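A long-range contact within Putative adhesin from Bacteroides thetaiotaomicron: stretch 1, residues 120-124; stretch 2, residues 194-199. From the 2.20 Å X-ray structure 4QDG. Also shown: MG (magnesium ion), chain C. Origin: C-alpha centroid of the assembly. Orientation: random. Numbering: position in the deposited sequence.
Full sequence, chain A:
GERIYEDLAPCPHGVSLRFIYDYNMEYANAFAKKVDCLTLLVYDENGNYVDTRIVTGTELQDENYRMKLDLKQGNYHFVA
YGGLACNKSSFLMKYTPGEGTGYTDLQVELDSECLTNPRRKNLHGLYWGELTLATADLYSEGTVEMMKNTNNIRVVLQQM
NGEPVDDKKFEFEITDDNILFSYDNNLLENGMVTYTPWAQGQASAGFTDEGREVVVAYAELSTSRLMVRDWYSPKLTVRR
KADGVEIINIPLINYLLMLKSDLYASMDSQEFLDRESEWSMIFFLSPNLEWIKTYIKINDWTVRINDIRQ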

# COMPACT_ATOMS: atom_id res chain seq x y z
N ARG A 120 16.21 -1.34 2.30
CA ARG A 120 14.93 -2.06 2.39
C ARG A 120 13.74 -1.12 2.74
O ARG A 120 12.60 -1.60 2.78
CB ARG A 120 15.01 -3.19 3.43
CG ARG A 120 16.10 -4.23 3.13
CD ARG A 120 15.86 -5.52 3.89
NE ARG A 120 14.62 -6.15 3.45
CZ ARG A 120 13.97 -7.09 4.11
NH1 ARG A 120 14.43 -7.53 5.27
NH2 ARG A 120 12.84 -7.59 3.62
N LYS A 121 13.98 0.19 2.96
CA LYS A 121 12.91 1.13 3.35
C LYS A 121 11.82 1.27 2.29
O LYS A 121 10.64 1.38 2.64
CB LYS A 121 13.46 2.51 3.73
CG LYS A 121 14.18 2.53 5.08
CD LYS A 121 14.49 3.95 5.50
CE LYS A 121 15.46 4.01 6.63
NZ LYS A 121 16.08 5.36 6.72
N ASN A 122 12.19 1.23 1.00
CA ASN A 122 11.22 1.30 -0.09
C ASN A 122 10.55 -0.08 -0.18
O ASN A 122 11.17 -1.03 -0.67
CB ASN A 122 11.89 1.74 -1.41
CG ASN A 122 10.92 2.00 -2.52
OD1 ASN A 122 9.71 2.02 -2.34
ND2 ASN A 122 11.45 2.27 -3.70
N LEU A 123 9.33 -0.20 0.36
CA LEU A 123 8.63 -1.47 0.52
C LEU A 123 8.17 -2.06 -0.79
O LEU A 123 7.67 -1.35 -1.68
CB LEU A 123 7.43 -1.36 1.49
CG LEU A 123 7.64 -0.66 2.85
CD1 LEU A 123 6.34 -0.57 3.63
CD2 LEU A 123 8.73 -1.34 3.70
N HIS A 124 8.34 -3.39 -0.89
CA HIS A 124 7.88 -4.20 -2.02
C HIS A 124 6.35 -4.28 -1.91
O HIS A 124 5.83 -4.53 -0.83
CB HIS A 124 8.56 -5.59 -1.96
CG HIS A 124 8.28 -6.51 -3.12
ND1 HIS A 124 8.71 -6.23 -4.41
CD2 HIS A 124 7.71 -7.75 -3.12
CE1 HIS A 124 8.34 -7.26 -5.15
NE2 HIS A 124 7.74 -8.20 -4.42
N THR A 194 7.66 4.15 13.25
CA THR A 194 8.09 5.38 12.61
C THR A 194 8.68 5.03 11.23
O THR A 194 9.61 4.24 11.14
CB THR A 194 9.08 6.14 13.51
OG1 THR A 194 8.44 6.46 14.73
CG2 THR A 194 9.60 7.42 12.86
N TYR A 195 8.11 5.60 10.18
CA TYR A 195 8.63 5.48 8.83
C TYR A 195 9.51 6.70 8.57
O TYR A 195 9.12 7.82 8.92
CB TYR A 195 7.51 5.42 7.77
CG TYR A 195 6.57 4.22 7.84
CD1 TYR A 195 6.90 3.01 7.23
CD2 TYR A 195 5.32 4.34 8.44
CE1 TYR A 195 6.03 1.93 7.28
CE2 TYR A 195 4.43 3.28 8.44
CZ TYR A 195 4.78 2.07 7.86
OH TYR A 195 3.86 1.06 7.87
N THR A 196 10.67 6.49 7.93
CA THR A 196 11.57 7.58 7.54
C THR A 196 11.77 7.48 6.01
O THR A 196 11.45 6.44 5.42
CB THR A 196 12.86 7.60 8.36
OG1 THR A 196 13.58 6.39 8.16
CG2 THR A 196 12.62 7.89 9.87
N PRO A 197 12.24 8.54 5.32
CA PRO A 197 12.35 8.46 3.85
C PRO A 197 13.37 7.46 3.30
O PRO A 197 14.46 7.28 3.86
CB PRO A 197 12.76 9.87 3.46
CG PRO A 197 12.29 10.74 4.61
CD PRO A 197 12.59 9.89 5.80
N TRP A 198 13.00 6.80 2.21
CA TRP A 198 13.83 5.87 1.45
C TRP A 198 14.62 6.69 0.40
O TRP A 198 15.64 6.23 -0.11
CB TRP A 198 12.99 4.73 0.80
CG TRP A 198 11.97 5.16 -0.21
CD1 TRP A 198 10.64 5.38 0.01
CD2 TRP A 198 12.17 5.36 -1.62
NE1 TRP A 198 10.00 5.65 -1.17
CE2 TRP A 198 10.92 5.69 -2.18
CE3 TRP A 198 13.28 5.22 -2.48
CZ2 TRP A 198 10.75 5.97 -3.55
CZ3 TRP A 198 13.11 5.49 -3.84
CH2 TRP A 198 11.86 5.88 -4.35
N ALA A 199 14.16 7.90 0.09
CA ALA A 199 14.76 8.88 -0.81
C ALA A 199 14.46 10.27 -0.31
O ALA A 199 13.38 10.51 0.23
CB ALA A 199 14.25 8.70 -2.23
MG MG C . 7.68 -10.16 -5.38
O HOH W 1 15.81 8.28 5.93
O HOH W 2 17.54 5.79 4.36

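Across the two stretches there is a single direct hydrogen bond, and two waters reinforce it around the same ammonium group. Lys 121 NZ donates to Thr 196 OG1 at 3.1 Å. Water 1 accepts from Lys 121 NZ at 3.0 Å and donates to Pro 197 O at 2.7 Å. Water 2 accepts from Lys 121 NZ at 2.8 Å, and its bond to Pro 197 O is weak at 3.5 Å.

Lys 121 has the length for this. Its CB points toward the other stretch, and after chi1 in m the remaining chi angles are all t. The extended chain runs past the backbone, with Lys 121 CD 3.7 Å from Pro 197 O. Lys 121 CB packs 3.7 Å from Trp 198 CB. Lys 121 CA and Trp 198 CA, 5.2 Å apart, are the nearest CA pair. Thr 196 meets the ammonium group with its hydroxyl, chi1 in p.

Asn 122 and Trp 198 form the second contact. Both CB atoms point toward the opposite stretch. Asn 122 CB lies over one face of the Trp 198 indole, 3.8 Å from the centroid of the five-membered ring and 22° off its normal. This is a CH-pi contact, for which the broad aromatic face suits the small methylene.

Leu 123, branched and apolar, adds a looser contact with no polar group to satisfy. Leu 123 CD1 is 4.4 Å from Tyr 195 CE1, an oblique approach to the ring. Both side chains leave the backbone sideways, but their ends come nearer. Tyr 195 is buried; its OH and Trp 198 NE1 are hydrogen-bonded elsewhere in the structure.

Together the stretches bury 311 Å², with Trp 198 and Lys 121 covered most. His 124 takes no part; its NE2 binds the magnesium ion at 2.2 Å.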